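Local structure of NEQ263 (Nanoarchaeum equitans Kin4-M, 5BN3) at residues M17-D23 / I54-T60; L138-L143 / Y315-D319; S346-L351 / Y372-A376. The protein probably binds nucleotide as the B-type subunit of an archaeal ATP synthase catalytic core, in which it associates with an alpha-chain partner. All blocks are in the same frame, centred on the assembly; numbering follows the deposited sequence.

Contact 1: M17-D23 / I54-T60; sequences MLGEVID and INRQGNT
This is an antiparallel strand pairing at one edge of the N-terminal beta domain, where strand 55-57 lies alongside strand 20-23. The segment axes come within 4.6 Å and run at 145°. I22 and R56 form a non-hydrogen-bonded pair (CA-CA 4.6 Å), with both side chains on one face of the sheet. D23 and N55 form the adjoining hydrogen-bonded pair, their side chains on the other face, with D23 N to N55 O at 2.7 Å and N55 N to D23 O at 3.1 Å. Q57 N donates to V21 O (3.1 Å), whereas V21 N donates to N59 O (2.9 Å), so the chain swings out between these two bonds and turns a corner at G58 (phi 79°) and N59. A type II turn from M17 to E20, with G19 at phi 90°, leads into strand 20-23 and is closed by E20 N to M17 O at 3.1 Å. The extended E20 side chain (chi1 and chi2 t) reaches R56 in a two-pronged salt bridge: R56 NE to E20 OE1 2.6 Å and R56 NH2 to E20 OE2 2.9 Å. The guanidinium also bonds to the carbonyls of E14 and N15, tying the loop before the turn to the edge strand; E20 OE2 in turn accepts M17 N (3.3 Å). Q57 NE2 donates to D23 OD2 (3.0 Å), and I22 CB packs on I54 CG2 (3.8 Å). Within this chain 55-57 is an outermost strand; 20-23 separates it from strand 28-35, which bonds through its backbone to G19, E20 and I22, while M17, L18 and T60 meet the neighbouring alpha chain.

Contact 2: L138-L143 / Y315-D319; sequences LPMERL and YPPID
A cis peptide bond between Y315 and P316 sets this contact apart, in a loop where P316 and P317 follow one another and P317 centres an inverse gamma turn (phi/psi -80/57). The loop packs against the start of helix 140-151, preceded by L138 and by P139, which occupies the N-cap position and itself centres an inverse gamma turn (-73/58). This helix follows strand 131-134, the place held by the P-loop and its helix in the P-loop NTPase fold. Y315 (chi1 t) lays its ring along the first turn: P139 CG lies at the ring edge, 3.8 Å from Y315 CD2, while R142 NE stands over one face. The R142 CZ to ring centroid distance of 5.2 Å makes any cation-pi attraction weak. L138 CD2 to P317 CG (4.2 Å), P139 CG to P317 CD (4.1 Å), L143 CD1 to P316 CB (4.2 Å) and L143 CD2 to I318 CD1 (4.2 Å) complete the buried interface. Y315 OH is 3.4 Å from L143 N at a poor angle for bonding; it hydrogen-bonds to Q146, one turn further along the helix. Loop and helix start therefore hold together by van der Waals packing of the tyrosine ring, prolines and aliphatic chains, with the polar tie displaced to Q146.

Contact 3: S346-L351 / Y372-A376; sequences SYAKGL and YLKFA
Two helices of the helical C-terminal domain of V- and A-type ATP synthase subunits, 334-356 and 367-384, cross here at a close approach centred on a glycine. The axes of their segments come within 7.3 Å at a signed angle of -110°. G350 lies at the crossing, its CA 4.2 Å from the CA of Y372 and 4.0 Å from A376 CB; a CB on G350 would clash with both Y372 O and A376 CB. Around this point the larger side chains fold over the opposing helix. Y372 (chi1 m, -75°) turns its ring beneath K349, whose CG stands 3.8 Å from the ring centroid and 15° off the normal, a CH-pi contact over the face. K349 takes chi1 t and an off-rotamer chi2 of 143°, carrying CE to 3.7 Å from Y372 CE2; beyond the ring, its NZ makes a long, weak ion pair with D369. S346 (chi1 m, -55°) bonds through OG to I342 O of its own helix and rests CB 3.4 Å from F375 CE2 and 3.8 Å from Y372 CE1. F375 (chi1 t) has Y347 N at its ring edge, 3.6 Å from CE2, and also packs on I404, L405 and S408 of helix 394-408. Y347 (chi1 t) runs along A376, with CD1 3.8 Å from A376 CB and CE1 3.6 Å from A376 O, and its hydroxyl bonds to E380, one turn beyond A376. L351 packs on Y410 of the alpha chain. The tightest backbone approach sets G350 CA 3.2 Å from Y372 O.

The three contacts follow one another along the chain, one each in the N-terminal beta domain, the nucleotide-binding domain and the helical C-terminal domain. Contact 1 lies far out, its centre 43 Å from that of contact 2 and 60 Å from that of contact 3, on the opposite side of the chain's centre; its T60 side chain is about 7 Å from a bound magnesium ion. Contacts 2 and 3 have centres 21 Å apart and nearest atoms about 6 Å apart without touching. L320 and L321 bridge them: they follow directly on 315-319 and pack on Y347, A348 and L351. R326, seen to bind ADP although the ligand is not bound to this chain here, comes soon after, though all three contacts lie away from that site.

Contact 1: M17-D23 / I54-T60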
loop_
_atom_site.group_PDB
_atom_site.type_symbol
_atom_site.label_atom_id
_atom_site.label_comp_id
_atom_site.label_asym_id
_atom_site.label_seq_id
_atom_site.Cartn_x
_atom_site.Cartn_y
_atom_site.Cartn_z
ATOM N N MET B 17 21.834 19.014 28.157
ATOM C CA MET B 17 22.509 17.734 27.988
ATOM C C MET B 17 21.510 16.699 27.484
ATOM O O MET B 17 20.421 16.560 28.038
ATOM C CB MET B 17 23.115 17.273 29.316
ATOM C CG MET B 17 23.584 15.822 29.338
ATOM S SD MET B 17 23.986 15.253 31.006
ATOM C CE MET B 17 25.286 16.406 31.448
ATOM N N LEU B 18 21.879 15.982 26.429
ATOM C CA LEU B 18 21.021 14.936 25.879
ATOM C C LEU B 18 20.847 13.815 26.904
ATOM O O LEU B 18 21.829 13.227 27.359
ATOM C CB LEU B 18 21.633 14.370 24.597
ATOM C CG LEU B 18 20.724 14.035 23.409
ATOM C CD1 LEU B 18 21.161 12.727 22.762
ATOM C CD2 LEU B 18 19.255 13.984 23.804
ATOM N N GLY B 19 19.602 13.528 27.272
ATOM C CA GLY B 19 19.315 12.467 28.223
ATOM C C GLY B 19 19.300 12.917 29.675
ATOM O O GLY B 19 19.108 12.105 30.579
ATOM N N GLU B 20 19.493 14.215 29.892
ATOM C CA GLU B 20 19.614 14.787 31.233
ATOM C C GLU B 20 18.330 14.660 32.057
ATOM O O GLU B 20 17.232 14.907 31.556
ATOM C CB GLU B 20 20.019 16.262 31.111
ATOM C CG GLU B 20 20.149 17.033 32.410
ATOM C CD GLU B 20 20.508 18.491 32.173
ATOM O OE1 GLU B 20 21.019 19.139 33.109
ATOM O OE2 GLU B 20 20.278 18.993 31.049
ATOM N N VAL B 21 18.477 14.273 33.321
ATOM C CA VAL B 21 17.349 14.206 34.246
ATOM C C VAL B 21 17.148 15.557 34.921
ATOM O O VAL B 21 18.085 16.120 35.488
ATOM C CB VAL B 21 17.580 13.153 35.339
ATOM C CG1 VAL B 21 16.372 13.067 36.257
ATOM C CG2 VAL B 21 17.860 11.806 34.718
ATOM N N ILE B 22 15.926 16.077 34.860
ATOM C CA ILE B 22 15.614 17.347 35.508
ATOM C C ILE B 22 14.498 17.195 36.541
ATOM O O ILE B 22 13.486 16.534 36.289
ATOM C CB ILE B 22 15.270 18.454 34.484
ATOM C CG1 ILE B 22 14.073 18.054 33.621
ATOM C CG2 ILE B 22 16.473 18.756 33.602
ATOM C CD1 ILE B 22 13.766 19.041 32.509
ATOM N N ASP B 23 14.700 17.794 37.712
ATOM C CA ASP B 23 13.705 17.753 38.775
ATOM C C ASP B 23 12.722 18.910 38.655
ATOM O O ASP B 23 13.121 20.067 38.510
ATOM C CB ASP B 23 14.375 17.796 40.153
ATOM C CG ASP B 23 14.826 16.427 40.632
ATOM O OD1 ASP B 23 13.975 15.656 41.123
ATOM O OD2 ASP B 23 16.034 16.129 40.537
ATOM N N ILE B 54 13.360 24.934 37.505
ATOM C CA ILE B 54 13.910 23.619 37.186
ATOM C C ILE B 54 15.231 23.349 37.902
ATOM O O ILE B 54 16.120 24.202 37.926
ATOM C CB ILE B 54 14.152 23.478 35.674
ATOM C CG1 ILE B 54 12.889 23.838 34.899
ATOM C CG2 ILE B 54 14.591 22.067 35.321
ATOM C CD1 ILE B 54 13.115 23.902 33.428
ATOM N N ASN B 55 15.356 22.159 38.478
ATOM C CA ASN B 55 16.618 21.717 39.053
ATOM C C ASN B 55 17.251 20.625 38.194
ATOM O O ASN B 55 16.668 19.556 38.007
ATOM C CB ASN B 55 16.418 21.221 40.487
ATOM C CG ASN B 55 17.718 20.803 41.145
ATOM O OD1 ASN B 55 17.919 19.631 41.463
ATOM N ND2 ASN B 55 18.614 21.764 41.348
ATOM N N ARG B 56 18.440 20.903 37.666
ATOM C CA ARG B 56 19.134 19.956 36.798
ATOM C C ARG B 56 20.068 19.057 37.601
ATOM O O ARG B 56 20.916 19.544 38.353
ATOM C CB ARG B 56 19.922 20.707 35.717
ATOM C CG ARG B 56 19.080 21.673 34.889
ATOM C CD ARG B 56 19.930 22.520 33.947
ATOM N NE ARG B 56 20.566 21.729 32.896
ATOM C CZ ARG B 56 21.301 22.239 31.910
ATOM N NH1 ARG B 56 21.497 23.547 31.832
ATOM N NH2 ARG B 56 21.838 21.439 31.000
ATOM N N GLN B 57 19.908 17.746 37.442
ATOM C CA GLN B 57 20.745 16.782 38.147
ATOM C C GLN B 57 22.155 16.735 37.569
ATOM O O GLN B 57 23.104 16.351 38.254
ATOM C CB GLN B 57 20.116 15.385 38.111
ATOM C CG GLN B 57 18.857 15.240 38.952
ATOM C CD GLN B 57 18.533 13.793 39.264
ATOM O OE1 GLN B 57 19.250 12.881 38.852
ATOM N NE2 GLN B 57 17.450 13.574 40.003
ATOM N N GLY B 58 22.285 17.122 36.305
ATOM C CA GLY B 58 23.579 17.148 35.650
ATOM C C GLY B 58 24.035 15.778 35.187
ATOM O O GLY B 58 25.212 15.579 34.881
ATOM N N ASN B 59 23.105 14.829 35.138
ATOM C CA ASN B 59 23.413 13.475 34.683
ATOM C C ASN B 59 22.224 12.798 34.012
ATOM O O ASN B 59 21.080 13.209 34.202
ATOM C CB ASN B 59 23.920 12.616 35.848
ATOM C CG ASN B 59 22.953 12.587 37.021
ATOM O OD1 ASN B 59 23.041 13.412 37.933
ATOM N ND2 ASN B 59 22.031 11.630 37.009
ATOM N N THR B 60 22.501 11.765 33.218
ATOM C CA THR B 60 21.444 10.943 32.631
ATOM C C THR B 60 20.904 10.003 33.702
ATOM O O THR B 60 21.496 9.888 34.775
ATOM C CB THR B 60 21.941 10.138 31.410
ATOM O OG1 THR B 60 22.896 9.156 31.829
ATOM C CG2 THR B 60 22.585 11.061 30.394
#

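Contact 2: L138-L143 / Y315-D319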
loop_
_atom_site.group_PDB
_atom_site.type_symbol
_atom_site.label_atom_id
_atom_site.label_comp_id
_atom_site.label_asym_id
_atom_site.label_seq_id
_atom_site.Cartn_x
_atom_site.Cartn_y
_atom_site.Cartn_z
ATOM N N LEU B 138 -3.755 -15.873 22.285
ATOM C CA LEU B 138 -3.163 -17.186 22.545
ATOM C C LEU B 138 -2.372 -17.204 23.860
ATOM O O LEU B 138 -1.860 -16.169 24.291
ATOM C CB LEU B 138 -2.303 -17.635 21.353
ATOM C CG LEU B 138 -3.049 -18.526 20.350
ATOM C CD1 LEU B 138 -4.233 -17.800 19.725
ATOM C CD2 LEU B 138 -2.124 -19.050 19.266
ATOM N N PRO B 139 -2.280 -18.383 24.509
ATOM C CA PRO B 139 -1.693 -18.482 25.853
ATOM C C PRO B 139 -0.172 -18.336 25.904
ATOM O O PRO B 139 0.515 -19.240 26.392
ATOM C CB PRO B 139 -2.090 -19.894 26.298
ATOM C CG PRO B 139 -2.198 -20.659 25.027
ATOM C CD PRO B 139 -2.772 -19.690 24.032
ATOM N N MET B 140 0.341 -17.209 25.425
ATOM C CA MET B 140 1.770 -16.924 25.465
ATOM C C MET B 140 2.272 -16.776 26.902
ATOM O O MET B 140 3.406 -17.152 27.216
ATOM C CB MET B 140 2.056 -15.654 24.659
ATOM C CG MET B 140 3.471 -15.121 24.767
ATOM S SD MET B 140 3.741 -13.706 23.675
ATOM C CE MET B 140 2.392 -12.636 24.170
ATOM N N GLU B 141 1.421 -16.237 27.770
ATOM C CA GLU B 141 1.791 -16.022 29.165
ATOM C C GLU B 141 1.968 -17.339 29.911
ATOM O O GLU B 141 2.932 -17.506 30.660
ATOM C CB GLU B 141 0.751 -15.148 29.873
ATOM C CG GLU B 141 0.533 -13.779 29.239
ATOM C CD GLU B 141 -0.489 -13.805 28.118
ATOM O OE1 GLU B 141 -1.055 -14.886 27.843
ATOM O OE2 GLU B 141 -0.729 -12.742 27.509
ATOM N N ARG B 142 1.041 -18.272 29.710
ATOM C CA ARG B 142 1.154 -19.599 30.310
ATOM C C ARG B 142 2.432 -20.303 29.874
ATOM O O ARG B 142 3.092 -20.953 30.680
ATOM C CB ARG B 142 -0.067 -20.462 29.969
ATOM C CG ARG B 142 -1.351 -20.004 30.640
ATOM C CD ARG B 142 -2.219 -21.179 31.077
ATOM N NE ARG B 142 -2.768 -21.928 29.950
ATOM C CZ ARG B 142 -3.923 -21.643 29.354
ATOM N NH1 ARG B 142 -4.655 -20.619 29.769
ATOM N NH2 ARG B 142 -4.345 -22.385 28.340
ATOM N N LEU B 143 2.787 -20.164 28.598
ATOM C CA LEU B 143 3.993 -20.801 28.073
ATOM C C LEU B 143 5.252 -20.260 28.742
ATOM O O LEU B 143 6.138 -21.025 29.115
ATOM C CB LEU B 143 4.085 -20.620 26.554
ATOM C CG LEU B 143 5.334 -21.237 25.914
ATOM C CD1 LEU B 143 5.383 -22.735 26.175
ATOM C CD2 LEU B 143 5.393 -20.956 24.424
ATOM N N TYR B 315 -2.595 -27.300 23.651
ATOM C CA TYR B 315 -1.627 -26.509 24.408
ATOM C C TYR B 315 -0.395 -27.369 24.671
ATOM O O TYR B 315 -0.518 -28.538 25.033
ATOM C CB TYR B 315 -2.197 -25.989 25.740
ATOM C CG TYR B 315 -1.141 -25.291 26.579
ATOM C CD1 TYR B 315 -0.367 -25.999 27.491
ATOM C CD2 TYR B 315 -0.896 -23.931 26.434
ATOM C CE1 TYR B 315 0.613 -25.376 28.235
ATOM C CE2 TYR B 315 0.081 -23.299 27.180
ATOM C CZ TYR B 315 0.830 -24.024 28.079
ATOM O OH TYR B 315 1.806 -23.397 28.823
ATOM N N PRO B 316 0.802 -26.794 24.489
ATOM C CA PRO B 316 1.013 -25.439 23.968
ATOM C C PRO B 316 0.965 -25.418 22.446
ATOM O O PRO B 316 1.491 -26.330 21.809
ATOM C CB PRO B 316 2.418 -25.094 24.463
ATOM C CG PRO B 316 3.110 -26.418 24.551
ATOM C CD PRO B 316 2.058 -27.419 24.944
ATOM N N PRO B 317 0.340 -24.383 21.865
ATOM C CA PRO B 317 0.100 -24.345 20.419
ATOM C C PRO B 317 1.327 -23.910 19.623
ATOM O O PRO B 317 1.250 -22.950 18.851
ATOM C CB PRO B 317 -1.013 -23.306 20.290
ATOM C CG PRO B 317 -0.743 -22.352 21.416
ATOM C CD PRO B 317 -0.187 -23.184 22.547
ATOM N N ILE B 318 2.433 -24.627 19.789
ATOM C CA ILE B 318 3.690 -24.283 19.130
ATOM C C ILE B 318 3.806 -24.841 17.710
ATOM O O ILE B 318 3.701 -26.052 17.494
ATOM C CB ILE B 318 4.899 -24.763 19.966
ATOM C CG1 ILE B 318 4.979 -23.973 21.274
ATOM C CG2 ILE B 318 6.191 -24.611 19.186
ATOM C CD1 ILE B 318 6.132 -24.381 22.171
ATOM N N ASP B 319 4.022 -23.947 16.748
ATOM C CA ASP B 319 4.304 -24.335 15.368
ATOM C C ASP B 319 5.730 -24.877 15.299
ATOM O O ASP B 319 6.694 -24.118 15.405
ATOM C CB ASP B 319 4.138 -23.122 14.440
ATOM C CG ASP B 319 4.176 -23.490 12.962
ATOM O OD1 ASP B 319 5.012 -24.327 12.552
ATOM O OD2 ASP B 319 3.365 -22.925 12.196
#

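Contact 3: S346-L351 / Y372-A376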
loop_
_atom_site.group_PDB
_atom_site.type_symbol
_atom_site.label_atom_id
_atom_site.label_comp_id
_atom_site.label_asym_id
_atom_site.label_seq_id
_atom_site.Cartn_x
_atom_site.Cartn_y
_atom_site.Cartn_z
ATOM N N SER B 346 9.915 -35.425 9.240
ATOM C CA SER B 346 8.731 -36.266 9.082
ATOM C C SER B 346 7.432 -35.486 9.286
ATOM O O SER B 346 6.434 -35.751 8.617
ATOM C CB SER B 346 8.780 -37.459 10.040
ATOM O OG SER B 346 9.980 -38.193 9.881
ATOM N N TYR B 347 7.446 -34.533 10.215
ATOM C CA TYR B 347 6.285 -33.681 10.462
ATOM C C TYR B 347 6.010 -32.815 9.238
ATOM O O TYR B 347 4.863 -32.663 8.822
ATOM C CB TYR B 347 6.516 -32.806 11.702
ATOM C CG TYR B 347 5.322 -31.971 12.112
ATOM C CD1 TYR B 347 4.111 -32.567 12.433
ATOM C CD2 TYR B 347 5.412 -30.589 12.199
ATOM C CE1 TYR B 347 3.020 -31.811 12.812
ATOM C CE2 TYR B 347 4.323 -29.824 12.579
ATOM C CZ TYR B 347 3.130 -30.442 12.884
ATOM O OH TYR B 347 2.041 -29.695 13.262
ATOM N N ALA B 348 7.072 -32.261 8.662
ATOM C CA ALA B 348 6.954 -31.435 7.463
ATOM C C ALA B 348 6.378 -32.225 6.292
ATOM O O ALA B 348 5.488 -31.747 5.586
ATOM C CB ALA B 348 8.303 -30.852 7.094
ATOM N N LYS B 349 6.895 -33.431 6.082
ATOM C CA LYS B 349 6.395 -34.299 5.023
ATOM C C LYS B 349 4.945 -34.689 5.305
ATOM O O LYS B 349 4.136 -34.812 4.386
ATOM C CB LYS B 349 7.281 -35.540 4.886
ATOM C CG LYS B 349 6.953 -36.415 3.684
ATOM C CD LYS B 349 8.217 -37.001 3.065
ATOM C CE LYS B 349 7.894 -37.904 1.882
ATOM N NZ LYS B 349 7.108 -37.205 0.827
ATOM N N GLY B 350 4.621 -34.863 6.584
ATOM C CA GLY B 350 3.259 -35.159 6.990
ATOM C C GLY B 350 2.304 -34.024 6.675
ATOM O O GLY B 350 1.155 -34.261 6.299
ATOM N N LEU B 351 2.779 -32.790 6.824
ATOM C CA LEU B 351 1.952 -31.616 6.557
ATOM C C LEU B 351 1.685 -31.431 5.063
ATOM O O LEU B 351 0.595 -31.011 4.669
ATOM C CB LEU B 351 2.592 -30.356 7.147
ATOM C CG LEU B 351 2.606 -30.261 8.674
ATOM C CD1 LEU B 351 3.235 -28.958 9.136
ATOM C CD2 LEU B 351 1.199 -30.382 9.211
ATOM N N TYR B 372 3.216 -40.653 6.869
ATOM C CA TYR B 372 3.607 -39.316 7.295
ATOM C C TYR B 372 2.390 -38.510 7.734
ATOM O O TYR B 372 2.463 -37.728 8.683
ATOM C CB TYR B 372 4.350 -38.591 6.170
ATOM C CG TYR B 372 5.761 -39.082 5.969
ATOM C CD1 TYR B 372 6.751 -38.787 6.892
ATOM C CD2 TYR B 372 6.107 -39.834 4.857
ATOM C CE1 TYR B 372 8.042 -39.229 6.720
ATOM C CE2 TYR B 372 7.400 -40.283 4.674
ATOM C CZ TYR B 372 8.363 -39.975 5.610
ATOM O OH TYR B 372 9.655 -40.414 5.442
ATOM N N LEU B 373 1.274 -38.711 7.039
ATOM C CA LEU B 373 0.017 -38.047 7.370
ATOM C C LEU B 373 -0.430 -38.371 8.793
ATOM O O LEU B 373 -0.860 -37.490 9.539
ATOM C CB LEU B 373 -1.071 -38.457 6.377
ATOM C CG LEU B 373 -2.452 -37.840 6.599
ATOM C CD1 LEU B 373 -2.335 -36.335 6.647
ATOM C CD2 LEU B 373 -3.416 -38.256 5.504
ATOM N N LYS B 374 -0.325 -39.644 9.157
ATOM C CA LYS B 374 -0.690 -40.096 10.494
ATOM C C LYS B 374 0.305 -39.588 11.534
ATOM O O LYS B 374 -0.077 -39.248 12.654
ATOM C CB LYS B 374 -0.752 -41.623 10.534
ATOM C CG LYS B 374 -1.258 -42.194 11.847
ATOM C CD LYS B 374 -1.052 -43.699 11.894
ATOM C CE LYS B 374 -1.806 -44.330 13.052
ATOM N NZ LYS B 374 -1.577 -45.801 13.121
ATOM N N PHE B 375 1.580 -39.545 11.155
ATOM C CA PHE B 375 2.642 -39.076 12.039
ATOM C C PHE B 375 2.383 -37.646 12.493
ATOM O O PHE B 375 2.478 -37.334 13.679
ATOM C CB PHE B 375 3.996 -39.169 11.332
ATOM C CG PHE B 375 5.155 -38.695 12.166
ATOM C CD1 PHE B 375 5.718 -39.521 13.126
ATOM C CD2 PHE B 375 5.687 -37.427 11.983
ATOM C CE1 PHE B 375 6.786 -39.089 13.897
ATOM C CE2 PHE B 375 6.753 -36.990 12.750
ATOM C CZ PHE B 375 7.305 -37.822 13.707
ATOM N N ALA B 376 2.050 -36.782 11.541
ATOM C CA ALA B 376 1.772 -35.383 11.837
ATOM C C ALA B 376 0.557 -35.230 12.745
ATOM O O ALA B 376 0.522 -34.344 13.598
ATOM C CB ALA B 376 1.576 -34.601 10.551
#